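Local coordinates for Isomerase/lactonizing enzyme (Agrobacterium fabrum str. C58, PDB 2NQL), which belongs by family to the enolase superfamily, joining an N-terminal capping domain to a TIM-barrel-like domain that carries a bound sodium ion, at residues A6-F11 with G88-R93; Q15-P20 with T48-V53; G159-T164 with F342-F347. All blocks are in the same frame, centred on the assembly; numbering follows the deposited sequence.

How the contacts relate
All three contacts lie toward the surface rather than in the core, yet their chemistry follows their place in the fold. Contacts 1 and 2 hold the same sheet of the N-terminal domain: contact 1 packs strand 5-15 against the end of helix 75-90 by aliphatic side chains, one over a backbone carbonyl, with no hydrogen bond, whereas contact 2, centred about 28 Å away, joins that strand's far end to strand 50-59 by backbone bonds, a salt bridge and waters. Contact 3 belongs to the barrel and turns on one histidine-to-carbonyl bond. Contacts 2 and 3 touch, with Val19 CG1 3.3 Å from Ser345 CB, while contacts 1 and 3 stay about 16 Å apart at their nearest atoms.

Contact 1: A6-F11 with G88-R93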
# COMPACT_ATOMS: atom_id res chain seq x y z
N ALA A 6 -18.91 12.18 16.89
CA ALA A 6 -20.19 11.49 16.95
C ALA A 6 -20.36 10.59 15.72
O ALA A 6 -20.73 9.43 15.85
CB ALA A 6 -21.33 12.50 17.03
N THR A 7 -20.12 11.15 14.53
CA THR A 7 -20.43 10.47 13.27
C THR A 7 -19.34 10.69 12.21
O THR A 7 -18.63 11.71 12.22
CB THR A 7 -21.81 10.88 12.68
OG1 THR A 7 -21.87 12.30 12.48
CG2 THR A 7 -22.97 10.44 13.58
N VAL A 8 -19.19 9.69 11.33
CA VAL A 8 -18.26 9.76 10.19
C VAL A 8 -19.06 9.27 8.99
O VAL A 8 -19.55 8.14 8.97
CB VAL A 8 -16.99 8.87 10.42
CG1 VAL A 8 -16.04 8.94 9.20
CG2 VAL A 8 -16.25 9.25 11.70
N GLU A 9 -19.26 10.15 8.02
CA GLU A 9 -20.08 9.84 6.85
C GLU A 9 -19.20 9.90 5.60
O GLU A 9 -18.44 10.87 5.43
CB GLU A 9 -21.20 10.88 6.70
CG GLU A 9 -22.27 10.87 7.81
CD GLU A 9 -23.14 12.11 7.72
OE1 GLU A 9 -22.79 13.12 8.37
OE2 GLU A 9 -24.12 12.06 6.96
N VAL A 10 -19.28 8.88 4.75
CA VAL A 10 -18.45 8.83 3.53
C VAL A 10 -19.29 9.03 2.28
O VAL A 10 -20.39 8.48 2.16
CB VAL A 10 -17.70 7.47 3.40
CG1 VAL A 10 -16.60 7.58 2.36
CG2 VAL A 10 -17.06 7.10 4.75
N PHE A 11 -18.76 9.81 1.34
CA PHE A 11 -19.45 10.16 0.10
C PHE A 11 -18.49 10.10 -1.07
O PHE A 11 -17.27 10.20 -0.89
CB PHE A 11 -19.99 11.59 0.12
CG PHE A 11 -20.91 11.88 1.27
CD1 PHE A 11 -22.28 11.68 1.14
CD2 PHE A 11 -20.40 12.43 2.45
CE1 PHE A 11 -23.15 11.98 2.21
CE2 PHE A 11 -21.27 12.72 3.53
CZ PHE A 11 -22.63 12.50 3.39
N GLY A 88 -15.17 3.47 13.47
CA GLY A 88 -15.39 2.96 14.83
C GLY A 88 -14.31 3.37 15.82
O GLY A 88 -14.59 3.50 17.02
N PHE A 89 -13.09 3.53 15.33
CA PHE A 89 -11.95 3.94 16.16
C PHE A 89 -11.69 5.45 16.19
O PHE A 89 -10.80 5.93 16.89
CB PHE A 89 -10.71 3.17 15.75
CG PHE A 89 -10.81 1.70 16.06
CD1 PHE A 89 -10.63 1.25 17.37
CD2 PHE A 89 -11.15 0.78 15.07
CE1 PHE A 89 -10.75 -0.10 17.68
CE2 PHE A 89 -11.28 -0.57 15.37
CZ PHE A 89 -11.08 -1.01 16.69
N VAL A 90 -12.47 6.18 15.41
CA VAL A 90 -12.48 7.65 15.48
C VAL A 90 -13.61 8.15 16.37
O VAL A 90 -13.41 9.06 17.17
CB VAL A 90 -12.53 8.29 14.06
CG1 VAL A 90 -12.67 9.83 14.16
CG2 VAL A 90 -11.27 7.92 13.32
N ILE A 91 -14.80 7.55 16.21
CA ILE A 91 -15.97 7.90 17.01
C ILE A 91 -15.67 7.74 18.52
O ILE A 91 -15.12 6.71 18.96
CB ILE A 91 -17.20 7.07 16.57
CG1 ILE A 91 -17.74 7.57 15.21
CG2 ILE A 91 -18.32 7.11 17.62
CD1 ILE A 91 -18.54 6.51 14.43
N GLY A 92 -15.97 8.78 19.29
CA GLY A 92 -15.60 8.80 20.72
C GLY A 92 -14.26 9.43 21.02
O GLY A 92 -14.03 9.88 22.15
N ARG A 93 -13.37 9.52 20.03
CA ARG A 93 -12.12 10.26 20.21
C ARG A 93 -12.46 11.74 19.98
O ARG A 93 -13.56 12.05 19.53
CB ARG A 93 -11.04 9.84 19.19
CG ARG A 93 -10.60 8.35 19.24
CD ARG A 93 -9.76 8.08 20.46
NE ARG A 93 -8.44 8.74 20.50
CZ ARG A 93 -7.30 8.22 20.06
NH1 ARG A 93 -7.30 7.04 19.45
NH2 ARG A 93 -6.15 8.88 20.18
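Glu9 OE2 is the best-held polar atom here, gripped by two salt-bridge partners, Arg56 NH2 and Arg387 NH1. Glu9 points to one face of strand 5-15; Val8, on the other face, meets helix 75-90. This is helix-on-sheet packing in the N-terminal capping domain of an enolase-superfamily protein, with the C-terminal end of the helix and the turn after it lying on the strand. No hydrogen bond crosses between 6-11 and 88-93. Val8 turns CG2 anti to its carbonyl carbon, which brings this methyl 4.2 Å from Ile91 CG1 and 4.4 Å from Val90 CG1, the Val8 and Ile91 side chains crossing obliquely. Two residues earlier in the strand, Ile91 CG1 approaches Ala6 O at 3.6 Å, and its CG2 and CD1 also lie within 4 Å of that oxygen, an aliphatic cover over a carbonyl. Ile91 is presented by a type II turn, closed by Arg93 N to Val90 O at 2.9 Å, with Gly92 at positive phi. Gly88 O accepts a hydrogen bond from Asn32 of the second subunit. Val8 also rests on Ile82 and Ala87 of helix 75-90, Val90 on Leu105 of helix 98-109, and strand 50-59 pairs with 5-15 through Thr58 at the classic beta bulge of Ala6 and Thr7.

Contact 2: Q15-P20 with T48-V53; sequences QPRKVP and TFDRSV
Antiparallel pairing between strands 5-15 and 50-59 of the N-terminal domain ends here in a hydrogen-bonded pair, Gln15 with Asp50, beyond which segment 15-20 leaves the sheet as a loop. Gln15 N gives to Asp50 O at 2.9 Å, and Asp50 N returns to Gln15 O at 2.7 Å, almost along the C=O axis. Beyond the pair, the side chains of Arg17 and Asp50 cross at about a right angle, with guanidinium and carboxylate planes 47° apart. The Arg17 chain, bent at chi2 and chi3, lays CG 3.5 Å from Phe49 N and swings NE to 2.9 Å from Asp50 OD1. This salt bridge is therefore an oblique, single-oxygen grip, and its hydrogen bond is weak, with an N-H...O angle of 123°. Tyr21 adds a cation-pi partner to Arg17. Asp50 OD2 faces two waters: one sits between it and Pro16 O, the other donates to it and accepts from Lys18 N. Phe49 takes the crowded first torsion (chi1 47°), and its CE1 lies over the centre of the Arg51 guanidinium, which Gly71 O and Ile72 O hold from outside. A third water accepts from Arg17 N and donates to Thr48 O, each 2.8 Å away.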
# COMPACT_ATOMS: atom_id res chain seq x y z
N GLN A 15 -18.25 13.74 -11.30
CA GLN A 15 -18.68 14.66 -12.36
C GLN A 15 -17.95 14.34 -13.66
O GLN A 15 -16.83 13.79 -13.65
CB GLN A 15 -18.35 16.10 -11.97
CG GLN A 15 -19.15 16.66 -10.78
CD GLN A 15 -19.30 18.15 -10.87
OE1 GLN A 15 -18.35 18.90 -10.60
NE2 GLN A 15 -20.46 18.61 -11.27
N PRO A 16 -18.56 14.74 -14.80
CA PRO A 16 -17.84 14.64 -16.08
C PRO A 16 -16.53 15.41 -16.06
O PRO A 16 -16.43 16.45 -15.41
CB PRO A 16 -18.81 15.31 -17.07
CG PRO A 16 -20.16 15.12 -16.48
CD PRO A 16 -19.92 15.30 -14.97
N ARG A 17 -15.51 14.89 -16.75
CA ARG A 17 -14.24 15.61 -16.94
C ARG A 17 -14.55 16.82 -17.84
O ARG A 17 -15.41 16.74 -18.73
CB ARG A 17 -13.21 14.72 -17.65
CG ARG A 17 -12.97 13.35 -16.99
CD ARG A 17 -11.48 13.02 -16.90
NE ARG A 17 -10.80 14.15 -16.30
CZ ARG A 17 -9.51 14.43 -16.37
NH1 ARG A 17 -9.06 15.54 -15.78
NH2 ARG A 17 -8.67 13.62 -16.99
N LYS A 18 -13.87 17.93 -17.61
CA LYS A 18 -14.14 19.13 -18.40
C LYS A 18 -12.90 19.61 -19.14
O LYS A 18 -12.82 20.76 -19.60
CB LYS A 18 -14.75 20.23 -17.53
CG LYS A 18 -16.19 19.97 -17.12
CD LYS A 18 -16.62 20.98 -16.07
CE LYS A 18 -17.71 20.44 -15.17
NZ LYS A 18 -17.78 21.22 -13.91
N VAL A 19 -11.94 18.69 -19.27
CA VAL A 19 -10.74 18.93 -20.03
C VAL A 19 -10.60 17.86 -21.11
O VAL A 19 -11.08 16.73 -20.95
CB VAL A 19 -9.47 19.02 -19.15
CG1 VAL A 19 -9.43 20.36 -18.51
CG2 VAL A 19 -9.44 17.94 -18.08
N PRO A 20 -10.02 18.24 -22.27
CA PRO A 20 -9.81 17.17 -23.25
C PRO A 20 -8.74 16.26 -22.68
O PRO A 20 -7.70 16.72 -22.20
CB PRO A 20 -9.32 17.92 -24.49
CG PRO A 20 -8.78 19.20 -23.98
CD PRO A 20 -9.59 19.56 -22.79
N THR A 48 -12.92 7.77 -16.76
CA THR A 48 -13.57 8.57 -17.79
C THR A 48 -14.50 9.62 -17.17
O THR A 48 -15.59 9.88 -17.67
CB THR A 48 -14.30 7.66 -18.83
OG1 THR A 48 -15.18 6.76 -18.16
CG2 THR A 48 -13.23 6.86 -19.66
N PHE A 49 -14.07 10.18 -16.05
CA PHE A 49 -14.91 11.01 -15.17
C PHE A 49 -13.97 11.53 -14.07
O PHE A 49 -12.85 11.01 -13.91
CB PHE A 49 -16.07 10.20 -14.55
CG PHE A 49 -15.63 8.89 -13.99
CD1 PHE A 49 -15.01 8.85 -12.73
CD2 PHE A 49 -15.77 7.70 -14.73
CE1 PHE A 49 -14.53 7.62 -12.21
CE2 PHE A 49 -15.30 6.47 -14.22
CZ PHE A 49 -14.68 6.44 -12.95
N ASP A 50 -14.42 12.54 -13.34
CA ASP A 50 -13.68 13.03 -12.17
C ASP A 50 -14.43 12.48 -10.96
O ASP A 50 -15.66 12.44 -10.97
CB ASP A 50 -13.70 14.54 -12.10
CG ASP A 50 -12.70 15.19 -13.05
OD1 ASP A 50 -11.85 14.50 -13.65
OD2 ASP A 50 -12.77 16.43 -13.18
N ARG A 51 -13.70 12.05 -9.94
CA ARG A 51 -14.37 11.47 -8.75
C ARG A 51 -13.42 11.58 -7.57
O ARG A 51 -12.22 11.37 -7.72
CB ARG A 51 -14.74 9.99 -8.99
CG ARG A 51 -15.61 9.36 -7.87
CD ARG A 51 -16.22 8.03 -8.33
NE ARG A 51 -15.23 7.06 -8.78
CZ ARG A 51 -15.53 5.97 -9.49
NH1 ARG A 51 -16.80 5.73 -9.86
NH2 ARG A 51 -14.56 5.15 -9.84
N SER A 52 -13.95 11.91 -6.40
CA SER A 52 -13.13 11.85 -5.20
C SER A 52 -14.01 11.36 -4.07
O SER A 52 -15.25 11.33 -4.19
CB SER A 52 -12.54 13.23 -4.87
OG SER A 52 -13.56 14.18 -4.64
N VAL A 53 -13.37 11.00 -2.96
CA VAL A 53 -14.11 10.55 -1.78
C VAL A 53 -14.10 11.66 -0.76
O VAL A 53 -13.02 12.17 -0.43
CB VAL A 53 -13.46 9.27 -1.15
CG1 VAL A 53 -14.03 9.00 0.29
CG2 VAL A 53 -13.72 8.06 -2.06
O HOH W 1 -15.22 17.64 -13.18
O HOH W 2 -16.24 12.53 -18.14
O HOH W 3 -11.76 17.61 -15.36

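Contact 3: G159-T164 with F342-F347; sequences GLPERT and FQHSIF
Two neighbouring parallel strands of the TIM-barrel-like domain, 152-158 and 340-342, run out into the segments joined here, so the contact ties the loop after the first to the short helix after the second. The link is a single hydrogen bond from side chain to backbone: His344 NE2 donates to Gly159 O at 2.8 Å, with an N-H...O angle of 168°. The carbonyl oxygen lies almost in the imidazole plane at the ring edge, and NE2 lies in the carbonyl plane on a lone pair of the oxygen, so both partners are well aimed. The first torsion of His344 helps to put the ring there, setting CG in the crowded position between backbone N and carbonyl carbon (chi1 54°). Pro161 CD also comes up to the ring edge, 4.3 Å from His344 CE1, while Pro161 CG rests 4.1 Å from Ser345 OG. Pro161 is the centre of an inverse gamma turn, closed by Glu162 N to Leu160 O at 2.8 Å, and this bend carries the chain on toward helix 165-177, whose first turn Thr164 caps. Across the contact, Gln343 is the N-cap of helix 344-347, and its O is gripped twice, by Ile346 N at 3.0 Å and Phe347 N at 2.9 Å. His344 CA lies over one face of the Phe342 ring, toward its rim, and the His344 ring meets Trp175. The Gln343 side chain is about 9 Å from the bound sodium ion, whose site includes Glu240 and Glu266. Because NE2 acts as the donor, His344 must carry a proton on that nitrogen; the bond is consistent with a neutral NE2-H tautomer or a doubly protonated ring, and either would help to fix the rotation of this buried ring against the Gly159 carbonyl.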
# COMPACT_ATOMS: atom_id res chain seq x y z
N GLY A 159 -0.49 21.53 -16.73
CA GLY A 159 -1.57 21.09 -17.61
C GLY A 159 -1.58 22.03 -18.79
O GLY A 159 -1.90 23.22 -18.65
N LEU A 160 -1.20 21.51 -19.95
CA LEU A 160 -1.35 22.24 -21.20
C LEU A 160 -2.21 21.40 -22.14
O LEU A 160 -1.68 20.73 -23.03
CB LEU A 160 0.03 22.56 -21.82
CG LEU A 160 0.99 23.46 -21.01
CD1 LEU A 160 2.37 23.46 -21.64
CD2 LEU A 160 0.47 24.89 -20.82
N PRO A 161 -3.56 21.41 -21.91
CA PRO A 161 -4.41 20.52 -22.69
C PRO A 161 -4.70 21.09 -24.08
O PRO A 161 -5.83 21.53 -24.38
CB PRO A 161 -5.69 20.44 -21.85
CG PRO A 161 -5.73 21.73 -21.09
CD PRO A 161 -4.32 22.21 -20.94
N GLU A 162 -3.67 21.08 -24.92
CA GLU A 162 -3.84 21.35 -26.34
C GLU A 162 -3.24 20.25 -27.22
O GLU A 162 -2.31 19.55 -26.83
CB GLU A 162 -3.30 22.73 -26.71
CG GLU A 162 -4.23 23.91 -26.30
CD GLU A 162 -5.44 24.06 -27.22
OE1 GLU A 162 -5.57 23.26 -28.18
OE2 GLU A 162 -6.27 24.97 -27.00
N ARG A 163 -3.81 20.09 -28.41
CA ARG A 163 -3.47 18.98 -29.30
C ARG A 163 -2.10 19.17 -29.98
O ARG A 163 -1.39 18.20 -30.24
CB ARG A 163 -4.59 18.80 -30.33
CG ARG A 163 -4.58 17.46 -31.05
CD ARG A 163 -5.75 17.36 -32.06
NE ARG A 163 -5.65 18.31 -33.19
CZ ARG A 163 -6.41 19.40 -33.35
NH1 ARG A 163 -7.34 19.69 -32.45
NH2 ARG A 163 -6.25 20.19 -34.40
N THR A 164 -1.72 20.41 -30.26
CA THR A 164 -0.50 20.63 -31.03
C THR A 164 0.56 21.28 -30.16
O THR A 164 0.24 21.98 -29.18
CB THR A 164 -0.73 21.50 -32.30
OG1 THR A 164 -0.98 22.87 -31.91
CG2 THR A 164 -1.90 20.96 -33.15
N PHE A 342 -0.41 24.16 -9.54
CA PHE A 342 -1.72 24.74 -9.82
C PHE A 342 -2.30 24.12 -11.10
O PHE A 342 -1.78 24.29 -12.21
CB PHE A 342 -1.60 26.28 -9.91
CG PHE A 342 -2.87 26.98 -10.36
CD1 PHE A 342 -4.08 26.87 -9.64
CD2 PHE A 342 -2.85 27.81 -11.49
CE1 PHE A 342 -5.23 27.56 -10.04
CE2 PHE A 342 -4.02 28.51 -11.89
CZ PHE A 342 -5.20 28.37 -11.18
N GLN A 343 -3.39 23.39 -10.92
CA GLN A 343 -4.13 22.78 -12.02
C GLN A 343 -5.29 23.68 -12.36
O GLN A 343 -6.40 23.49 -11.87
CB GLN A 343 -4.66 21.41 -11.60
CG GLN A 343 -3.58 20.38 -11.32
CD GLN A 343 -3.31 19.50 -12.51
OE1 GLN A 343 -2.28 19.63 -13.18
NE2 GLN A 343 -4.25 18.60 -12.81
N HIS A 344 -5.03 24.68 -13.20
CA HIS A 344 -6.01 25.70 -13.53
C HIS A 344 -7.35 25.13 -14.00
O HIS A 344 -8.40 25.60 -13.60
CB HIS A 344 -5.40 26.66 -14.56
CG HIS A 344 -4.87 25.98 -15.79
ND1 HIS A 344 -5.60 25.86 -16.95
CD2 HIS A 344 -3.69 25.35 -16.02
CE1 HIS A 344 -4.88 25.21 -17.85
NE2 HIS A 344 -3.72 24.89 -17.31
N SER A 345 -7.28 24.07 -14.81
CA SER A 345 -8.44 23.46 -15.45
C SER A 345 -9.33 22.74 -14.46
O SER A 345 -10.49 22.49 -14.76
CB SER A 345 -7.93 22.40 -16.42
OG SER A 345 -7.08 22.95 -17.41
N ILE A 346 -8.78 22.38 -13.31
CA ILE A 346 -9.54 21.70 -12.26
C ILE A 346 -10.05 22.74 -11.26
O ILE A 346 -11.22 22.72 -10.87
CB ILE A 346 -8.63 20.65 -11.51
CG1 ILE A 346 -8.07 19.59 -12.48
CG2 ILE A 346 -9.41 19.98 -10.35
CD1 ILE A 346 -9.14 18.76 -13.22
N PHE A 347 -9.15 23.62 -10.84
CA PHE A 347 -9.41 24.63 -9.82
C PHE A 347 -10.54 25.57 -10.21
O PHE A 347 -11.44 25.81 -9.41
CB PHE A 347 -8.12 25.41 -9.54
CG PHE A 347 -8.21 26.36 -8.37
CD1 PHE A 347 -7.75 25.97 -7.11
CD2 PHE A 347 -8.74 27.65 -8.51
CE1 PHE A 347 -7.82 26.83 -6.01
CE2 PHE A 347 -8.81 28.53 -7.42
CZ PHE A 347 -8.35 28.13 -6.17